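Local coordinates for protein formimidoylglutamase (Bacillus subtilis, PDB 3M1R) that hydrolyses N-formimidoyl-L-glutamate to L-glutamate and formamide in histidine degradation, using two manganese ions per subunit, at residues I240-D245 with P281-I286; K144-V149 with G183-Q188; V22-D27 with L68-A73. One frame throughout, in Å; residues are numbered along the deposited sequence.

Interaction 1: I240-D245 with P281-I286; sequences IFISVD and PNVAGI. With CA (calcium ion), chain B; CA (calcium ion), chain C.
Ile240 and Val283 meet where two neighbouring parallel strands begin their pairing, an example of how a beta-alpha-beta unit of the arginase fold carries a metal ligand. CG1 of Ile240 lies between its backbone N and carbonyl carbon (chi1 62°), which brings it against Val283 CA at a tight 3.4 Å, and CD1 reaches across to Val283 CG2. Further along the same face, Ile242 CG2 packs on Ile286 CG1 at 3.7 Å. The backbone bonds alternate between the strands: Ile240 N gives to Asn282 O, Ala284 N to Ile240 O at 2.7 Å, and Ile242 N to Gly285 O. Two residues, Ala284 and Gly285, stand opposite Phe241 between the flanking bridges, as in a beta bulge.

On the other face of the sheet, the Phe241 ring leans obliquely on Gly285, its CD1 3.7 Å from Gly285 O. A beta carbon at Gly285 would fall only 3.1 Å from Phe241 CE1, so the bare glycine backbone suits the ring. An alanine in place of Phe241 would probably open a gap between this backbone and helix 133-141, because the ring also packs on Ile137 and Ile140.

Beyond this shell, helix 267-278, which connects the two strands, lies over the isoleucine face, with Ile277 on Ile242 and Val274 on Ile286. Ser243 OG is hydrogen-bonded to Glu287 OE2, a side-chain tie added to the backbone bonds between the strands. Past Val244 the strand delivers Asp245 to the active site, where Asn130, Asp153, His155, Asp157 and Asp247 supply further ligands to the two ions; manganese probably takes both positions in the working enzyme. A single oxygen, Asp245 OD2, bridges the two calcium ions of the crystal, at 2.6 Å from the one in chain B and 2.5 Å from the one in chain C.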
loop_
_atom_site.group_PDB
_atom_site.type_symbol
_atom_site.label_atom_id
_atom_site.label_comp_id
_atom_site.label_asym_id
_atom_site.label_seq_id
_atom_site.Cartn_x
_atom_site.Cartn_y
_atom_site.Cartn_z
ATOM N N ILE D 240 -29.722 27.110 -12.951
ATOM C CA ILE D 240 -28.848 26.029 -13.375
ATOM C C ILE D 240 -28.249 25.352 -12.148
ATOM O O ILE D 240 -27.936 26.020 -11.162
ATOM C CB ILE D 240 -27.730 26.528 -14.301
ATOM C CG1 ILE D 240 -26.841 27.524 -13.567
ATOM C CG2 ILE D 240 -28.317 27.177 -15.549
ATOM C CD1 ILE D 240 -26.059 28.419 -14.496
ATOM N N PHE D 241 -28.139 24.021 -12.199
ATOM C CA PHE D 241 -27.495 23.250 -11.147
ATOM C C PHE D 241 -26.349 22.478 -11.771
ATOM O O PHE D 241 -26.503 21.861 -12.819
ATOM C CB PHE D 241 -28.494 22.299 -10.479
ATOM C CG PHE D 241 -27.898 21.458 -9.367
ATOM C CD1 PHE D 241 -27.787 21.960 -8.079
ATOM C CD2 PHE D 241 -27.475 20.164 -9.609
ATOM C CE1 PHE D 241 -27.256 21.192 -7.056
ATOM C CE2 PHE D 241 -26.945 19.382 -8.586
ATOM C CZ PHE D 241 -26.840 19.894 -7.308
ATOM N N ILE D 242 -25.190 22.546 -11.138
ATOM C CA ILE D 242 -24.000 21.914 -11.663
ATOM C C ILE D 242 -23.744 20.625 -10.899
ATOM O O ILE D 242 -23.504 20.657 -9.694
ATOM C CB ILE D 242 -22.768 22.820 -11.500
ATOM C CG1 ILE D 242 -22.957 24.156 -12.219
ATOM C CG2 ILE D 242 -21.516 22.120 -12.015
ATOM C CD1 ILE D 242 -21.785 25.085 -11.975
ATOM N N SER D 243 -23.800 19.495 -11.598
ATOM C CA SER D 243 -23.485 18.209 -10.986
ATOM C C SER D 243 -22.187 17.654 -11.534
ATOM O O SER D 243 -22.102 17.264 -12.701
ATOM C CB SER D 243 -24.614 17.196 -11.203
ATOM O OG SER D 243 -24.363 15.999 -10.467
ATOM N N VAL D 244 -21.170 17.608 -10.689
ATOM C CA VAL D 244 -19.892 17.075 -11.117
ATOM C C VAL D 244 -19.674 15.662 -10.592
ATOM O O VAL D 244 -19.503 15.450 -9.390
ATOM C CB VAL D 244 -18.723 17.938 -10.656
ATOM C CG1 VAL D 244 -17.419 17.308 -11.164
ATOM C CG2 VAL D 244 -18.889 19.348 -11.181
ATOM N N ASP D 245 -19.700 14.702 -11.506
ATOM C CA ASP D 245 -19.359 13.327 -11.190
ATOM C C ASP D 245 -17.898 13.191 -11.574
ATOM O O ASP D 245 -17.533 13.326 -12.734
ATOM C CB ASP D 245 -20.234 12.375 -11.993
ATOM C CG ASP D 245 -19.900 10.905 -11.748
ATOM O OD1 ASP D 245 -18.767 10.548 -11.379
ATOM O OD2 ASP D 245 -20.814 10.097 -11.928
ATOM N N PRO D 281 -25.736 33.379 -14.895
ATOM C CA PRO D 281 -26.799 33.826 -13.986
ATOM C C PRO D 281 -27.602 32.675 -13.368
ATOM O O PRO D 281 -27.881 31.688 -14.029
ATOM C CB PRO D 281 -27.717 34.681 -14.891
ATOM C CG PRO D 281 -26.944 34.915 -16.156
ATOM C CD PRO D 281 -26.000 33.755 -16.293
ATOM N N ASN D 282 -27.953 32.825 -12.097
ATOM C CA ASN D 282 -28.872 31.936 -11.403
ATOM C C ASN D 282 -28.346 30.505 -11.226
ATOM O O ASN D 282 -29.105 29.527 -11.284
ATOM C CB ASN D 282 -30.258 31.974 -12.060
ATOM C CG ASN D 282 -30.826 33.403 -12.151
ATOM O OD1 ASN D 282 -31.129 33.898 -13.242
ATOM N ND2 ASN D 282 -30.961 34.067 -11.002
ATOM N N VAL D 283 -27.041 30.396 -10.998
ATOM C CA VAL D 283 -26.458 29.136 -10.581
ATOM C C VAL D 283 -26.985 28.807 -9.194
ATOM O O VAL D 283 -26.696 29.505 -8.233
ATOM C CB VAL D 283 -24.938 29.217 -10.537
ATOM C CG1 VAL D 283 -24.361 27.858 -10.197
ATOM C CG2 VAL D 283 -24.405 29.690 -11.866
ATOM N N ALA D 284 -27.770 27.745 -9.093
ATOM C CA ALA D 284 -28.462 27.433 -7.846
ATOM C C ALA D 284 -27.634 26.557 -6.897
ATOM O O ALA D 284 -27.927 26.482 -5.708
ATOM C CB ALA D 284 -29.809 26.776 -8.140
ATOM N N GLY D 285 -26.609 25.892 -7.422
ATOM C CA GLY D 285 -25.818 24.980 -6.612
ATOM C C GLY D 285 -24.823 24.150 -7.403
ATOM O O GLY D 285 -24.820 24.141 -8.632
ATOM N N ILE D 286 -23.938 23.479 -6.681
ATOM C CA ILE D 286 -23.026 22.548 -7.291
ATOM C C ILE D 286 -22.848 21.372 -6.326
ATOM O O ILE D 286 -22.832 21.539 -5.091
ATOM C CB ILE D 286 -21.676 23.208 -7.668
ATOM C CG1 ILE D 286 -20.766 22.207 -8.391
ATOM C CG2 ILE D 286 -20.975 23.784 -6.441
ATOM C CD1 ILE D 286 -19.447 22.811 -8.865
HETATM CA CA CA B . -20.176 8.416 -13.764
HETATM CA CA CA C . -22.525 8.569 -12.997
#

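Interaction 2: K144-V149 with G183-Q188; sequences KGTTAV and GQHLIQ
His185 and Val149 carry most of this contact, in which two parallel strands joined through helix 171-178 in a beta-alpha-beta crossover start to pair. The backbone of His185, at the end of a short 3-10 turn, puts its carbonyl O on Val149 N at 3.0 Å. The same oxygen lies 3.3 Å from Ala148 CA, a CA-H...O contact beside the stronger bond. Val149 accepts in turn: Ile187 N reaches Val149 O at 2.8 Å, nearly straight at 172°.

The imidazole of His185 lies beside Thr146, its CE1 4.1 Å from Thr146 CG2, the methyl coming obliquely to the ring. On the face shared by Val149 and Leu186 the two side chains lie side by side and point the same way, with Leu186 CD2 3.9 Å from Val149 CB. Ile137 of helix 133-141 also packs on Val149, while Val233 of helix 222-234 touches Ala148 and Ile187 on the other face. The polar link is thus made by main-chain hydrogen bonds, and the side chains add mainly apolar contact; no salt bridge joins the two segments, so the pairing probably responds little to ionisation of side chains.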
loop_
_atom_site.group_PDB
_atom_site.type_symbol
_atom_site.label_atom_id
_atom_site.label_comp_id
_atom_site.label_asym_id
_atom_site.label_seq_id
_atom_site.Cartn_x
_atom_site.Cartn_y
_atom_site.Cartn_z
ATOM N N LYS D 144 -36.896 26.166 -5.991
ATOM C CA LYS D 144 -36.380 27.277 -6.777
ATOM C C LYS D 144 -37.206 27.531 -8.028
ATOM O O LYS D 144 -37.608 28.666 -8.297
ATOM C CB LYS D 144 -34.922 27.023 -7.138
ATOM C CG LYS D 144 -33.988 27.045 -5.934
ATOM C CD LYS D 144 -34.048 28.403 -5.232
ATOM C CE LYS D 144 -33.149 28.442 -4.011
ATOM N NZ LYS D 144 -33.296 29.712 -3.252
ATOM N N GLY D 145 -37.468 26.474 -8.787
ATOM C CA GLY D 145 -38.235 26.589 -10.014
ATOM C C GLY D 145 -37.643 25.732 -11.115
ATOM O O GLY D 145 -36.817 24.850 -10.852
ATOM N N THR D 146 -38.059 25.989 -12.351
ATOM C CA THR D 146 -37.554 25.245 -13.499
ATOM C C THR D 146 -36.026 25.280 -13.578
ATOM O O THR D 146 -35.420 26.331 -13.789
ATOM C CB THR D 146 -38.148 25.767 -14.808
ATOM O OG1 THR D 146 -39.573 25.626 -14.765
ATOM C CG2 THR D 146 -37.608 24.968 -15.979
ATOM N N THR D 147 -35.413 24.118 -13.424
ATOM C CA THR D 147 -33.966 24.041 -13.274
ATOM C C THR D 147 -33.306 23.292 -14.431
ATOM O O THR D 147 -33.797 22.257 -14.885
ATOM C CB THR D 147 -33.612 23.371 -11.926
ATOM O OG1 THR D 147 -34.245 24.097 -10.865
ATOM C CG2 THR D 147 -32.100 23.340 -11.686
ATOM N N ALA D 148 -32.201 23.837 -14.921
ATOM C CA ALA D 148 -31.374 23.125 -15.879
ATOM C C ALA D 148 -30.282 22.402 -15.104
ATOM O O ALA D 148 -29.806 22.920 -14.095
ATOM C CB ALA D 148 -30.758 24.079 -16.845
ATOM N N VAL D 149 -29.880 21.226 -15.579
ATOM C CA VAL D 149 -28.797 20.478 -14.937
ATOM C C VAL D 149 -27.651 20.307 -15.915
ATOM O O VAL D 149 -27.839 19.808 -17.032
ATOM C CB VAL D 149 -29.245 19.080 -14.434
ATOM C CG1 VAL D 149 -28.076 18.341 -13.729
ATOM C CG2 VAL D 149 -30.449 19.186 -13.505
ATOM N N GLY D 183 -35.967 16.551 -19.882
ATOM C CA GLY D 183 -34.843 15.993 -20.614
ATOM C C GLY D 183 -34.026 17.005 -21.400
ATOM O O GLY D 183 -32.790 16.951 -21.406
ATOM N N GLN D 184 -34.704 17.941 -22.057
ATOM C CA GLN D 184 -33.991 18.910 -22.882
ATOM C C GLN D 184 -33.315 20.009 -22.065
ATOM O O GLN D 184 -32.614 20.849 -22.620
ATOM C CB GLN D 184 -34.900 19.516 -23.942
ATOM C CG GLN D 184 -35.871 20.545 -23.409
ATOM C CD GLN D 184 -37.224 19.957 -23.101
ATOM O OE1 GLN D 184 -37.342 18.766 -22.800
ATOM N NE2 GLN D 184 -38.262 20.786 -23.183
ATOM N N HIS D 185 -33.528 20.004 -20.752
ATOM C CA HIS D 185 -32.854 20.951 -19.862
ATOM C C HIS D 185 -31.670 20.304 -19.174
ATOM O O HIS D 185 -31.096 20.880 -18.255
ATOM C CB HIS D 185 -33.808 21.459 -18.791
ATOM C CG HIS D 185 -35.055 22.062 -19.342
ATOM N ND1 HIS D 185 -36.240 22.089 -18.640
ATOM C CD2 HIS D 185 -35.304 22.655 -20.534
ATOM C CE1 HIS D 185 -37.166 22.680 -19.376
ATOM N NE2 HIS D 185 -36.625 23.030 -20.529
ATOM N N LEU D 186 -31.328 19.102 -19.623
ATOM C CA LEU D 186 -30.237 18.318 -19.061
ATOM C C LEU D 186 -29.127 18.341 -20.085
ATOM O O LEU D 186 -29.335 17.931 -21.227
ATOM C CB LEU D 186 -30.687 16.868 -18.856
ATOM C CG LEU D 186 -30.110 16.020 -17.710
ATOM C CD1 LEU D 186 -30.113 14.550 -18.075
ATOM C CD2 LEU D 186 -28.724 16.458 -17.323
ATOM N N ILE D 187 -27.962 18.843 -19.690
ATOM C CA ILE D 187 -26.778 18.792 -20.541
ATOM C C ILE D 187 -25.743 17.818 -19.953
ATOM O O ILE D 187 -25.155 18.076 -18.892
ATOM C CB ILE D 187 -26.161 20.190 -20.706
ATOM C CG1 ILE D 187 -27.160 21.120 -21.374
ATOM C CG2 ILE D 187 -24.916 20.137 -21.542
ATOM C CD1 ILE D 187 -26.787 22.543 -21.215
ATOM N N GLN D 188 -25.526 16.697 -20.639
ATOM C CA GLN D 188 -24.557 15.704 -20.181
ATOM C C GLN D 188 -23.253 15.940 -20.901
ATOM O O GLN D 188 -23.208 15.898 -22.126
ATOM C CB GLN D 188 -25.047 14.276 -20.437
ATOM C CG GLN D 188 -26.386 13.955 -19.793
ATOM C CD GLN D 188 -26.748 12.474 -19.902
ATOM O OE1 GLN D 188 -26.619 11.862 -20.968
ATOM N NE2 GLN D 188 -27.224 11.901 -18.802
#

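Interaction 3: V22-D27 with L68-A73; sequences VTKMSD and LKHSSA
Lys69 O, near the end of helix 60-69, is gripped twice by Ser26, through the backbone N at 3.1 Å and through OG at 3.0 Å. The amide bond is bent (141° at the hydrogen) but lies in the carbonyl plane on a lone pair, whereas the hydroxyl approaches tilted from that plane. Ser26 OG can join because it stands between its own backbone N and carbonyl carbon (chi1 44°), within reach of the same oxygen as the amide.

This illustrates how a chain leaving a helix can be tied to a distant loop largely through backbone carbonyls and amides. Met25 N bonds to Ser71 O at 2.9 Å, and Ala73 N to Thr23 O, so that a single backbone bridge forms at Lys24 and Ser72. Each segment also makes a turn of its own. Asp27 N returns to Lys24 O, while Lys24 N is held by Asp27 OD2 at 2.9 Å; in the partner segment Ser71 N closes onto Leu68 O.

The apolar part of the contact centres on Met25, a selenomethionine in this crystal. With CG anti to the carbonyl carbon (chi1 -72°), its side chain sets CG 4.0 Å from Leu68 CD1, and the bend at chi2 brings SE to 3.7 Å from Ala73 CB. Lys24 CB lies 3.3 Å from Ser71 O, and Lys24 NZ approaches the His70 ring obliquely, that ring being held by a hydrogen bond between ND1 and Gln66 O.

Ser72 OG is hydrogen-bonded to Tyr74 N and to Asn196 O of the second subunit, so the junction lies at a subunit interface. Within the chain, Leu310 of helix 300-318 backs Met25, Leu68 and Ser71, Ile29 of strand 29-31 touches Leu68 and Lys69, and the backbone of Ala73 continues the bonding to Val82.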
loop_
_atom_site.group_PDB
_atom_site.type_symbol
_atom_site.label_atom_id
_atom_site.label_comp_id
_atom_site.label_asym_id
_atom_site.label_seq_id
_atom_site.Cartn_x
_atom_site.Cartn_y
_atom_site.Cartn_z
ATOM N N VAL D 22 -0.447 34.080 5.551
ATOM C CA VAL D 22 -1.233 33.186 4.710
ATOM C C VAL D 22 -2.698 33.195 5.109
ATOM O O VAL D 22 -3.034 33.273 6.295
ATOM C CB VAL D 22 -0.686 31.746 4.793
ATOM C CG1 VAL D 22 -1.517 30.776 3.941
ATOM C CG2 VAL D 22 0.763 31.739 4.364
ATOM N N THR D 23 -3.565 33.139 4.108
ATOM C CA THR D 23 -4.976 32.897 4.358
ATOM C C THR D 23 -5.408 31.668 3.587
ATOM O O THR D 23 -5.495 31.706 2.359
ATOM C CB THR D 23 -5.877 34.043 3.915
ATOM O OG1 THR D 23 -5.575 35.215 4.683
ATOM C CG2 THR D 23 -7.330 33.644 4.153
ATOM N N LYS D 24 -5.684 30.591 4.320
ATOM C CA LYS D 24 -6.142 29.337 3.742
ATOM C C LYS D 24 -7.631 29.211 3.990
ATOM O O LYS D 24 -8.183 29.955 4.802
ATOM C CB LYS D 24 -5.387 28.168 4.376
ATOM C CG LYS D 24 -3.896 28.229 4.099
ATOM C CD LYS D 24 -3.164 27.033 4.652
ATOM C CE LYS D 24 -3.366 26.912 6.162
ATOM N NZ LYS D 24 -2.788 25.640 6.716
HETATM N N MSE D 25 -8.284 28.278 3.298
HETATM C CA MSE D 25 -9.720 28.132 3.447
HETATM C C MSE D 25 -10.074 27.851 4.904
HETATM O O MSE D 25 -11.136 28.245 5.387
HETATM C CB MSE D 25 -10.259 27.040 2.514
HETATM C CG MSE D 25 -10.269 27.456 1.050
HETATM SE SE MSE D 25 -11.410 29.036 0.690
HETATM C CE MSE D 25 -13.154 28.169 0.898
ATOM N N SER D 26 -9.173 27.177 5.611
ATOM C CA SER D 26 -9.406 26.893 7.025
ATOM C C SER D 26 -9.605 28.160 7.860
ATOM O O SER D 26 -10.222 28.112 8.916
ATOM C CB SER D 26 -8.254 26.102 7.605
ATOM O OG SER D 26 -7.031 26.651 7.172
ATOM N N ASP D 27 -9.069 29.283 7.394
ATOM C CA ASP D 27 -9.191 30.537 8.128
ATOM C C ASP D 27 -10.538 31.184 7.842
ATOM O O ASP D 27 -10.919 32.135 8.511
ATOM C CB ASP D 27 -8.053 31.495 7.755
ATOM C CG ASP D 27 -6.678 30.903 8.036
ATOM O OD1 ASP D 27 -6.474 30.356 9.140
ATOM O OD2 ASP D 27 -5.801 30.986 7.153
ATOM N N LEU D 68 -9.699 21.002 0.960
ATOM C CA LEU D 68 -10.141 22.379 0.773
ATOM C C LEU D 68 -9.536 23.273 1.862
ATOM O O LEU D 68 -8.895 24.260 1.559
ATOM C CB LEU D 68 -11.670 22.475 0.766
ATOM C CG LEU D 68 -12.229 23.884 0.525
ATOM C CD1 LEU D 68 -11.876 24.329 -0.880
ATOM C CD2 LEU D 68 -13.741 23.914 0.711
ATOM N N LYS D 69 -9.687 22.883 3.124
ATOM C CA LYS D 69 -9.211 23.716 4.232
ATOM C C LYS D 69 -7.715 23.973 4.141
ATOM O O LYS D 69 -7.217 24.975 4.661
ATOM C CB LYS D 69 -9.538 23.095 5.591
ATOM C CG LYS D 69 -10.996 23.215 6.014
ATOM C CD LYS D 69 -11.268 22.363 7.250
ATOM C CE LYS D 69 -12.664 22.596 7.783
ATOM N NZ LYS D 69 -12.886 21.723 8.965
ATOM N N HIS D 70 -6.990 23.074 3.490
ATOM C CA HIS D 70 -5.555 23.241 3.421
ATOM C C HIS D 70 -5.083 24.015 2.203
ATOM O O HIS D 70 -3.902 24.301 2.083
ATOM C CB HIS D 70 -4.810 21.914 3.614
ATOM C CG HIS D 70 -4.767 21.458 5.042
ATOM N ND1 HIS D 70 -5.711 20.607 5.582
ATOM C CD2 HIS D 70 -3.910 21.754 6.048
ATOM C CE1 HIS D 70 -5.425 20.386 6.853
ATOM N NE2 HIS D 70 -4.339 21.072 7.162
ATOM N N SER D 71 -6.010 24.394 1.331
ATOM C CA SER D 71 -5.676 25.206 0.162
ATOM C C SER D 71 -5.686 26.684 0.524
ATOM O O SER D 71 -6.447 27.115 1.399
ATOM C CB SER D 71 -6.693 24.992 -0.963
ATOM O OG SER D 71 -6.802 23.616 -1.320
ATOM N N SER D 72 -4.835 27.449 -0.147
ATOM C CA SER D 72 -4.917 28.892 -0.101
ATOM C C SER D 72 -6.260 29.329 -0.660
ATOM O O SER D 72 -6.732 28.784 -1.657
ATOM C CB SER D 72 -3.801 29.537 -0.927
ATOM O OG SER D 72 -4.091 30.904 -1.188
ATOM N N ALA D 73 -6.851 30.324 -0.008
ATOM C CA ALA D 73 -8.061 30.995 -0.485
ATOM C C ALA D 73 -7.767 32.062 -1.542
ATOM O O ALA D 73 -8.687 32.658 -2.117
ATOM C CB ALA D 73 -8.781 31.640 0.697
#

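In the fold
Along the chain, interaction 3 closes first, then interaction 2, and interaction 1 last. Interactions 1 and 2 belong to the same parallel sheet, their centres about 10 Å apart: strands 239-245 and 147-152 are neighbours in it, and Phe241 N probably hydrogen-bonds to Ala148 O at 2.8 Å. Together they line up four successive strands, from 283-289 through to 186-191, the middle two of which lead to ligands of the metal pair. Interaction 3 stands apart, its centre about 23 Å from that of interaction 1 and 33 Å from that of interaction 2, from which it lies across the chain's centre, where the N-terminal region joins the fold.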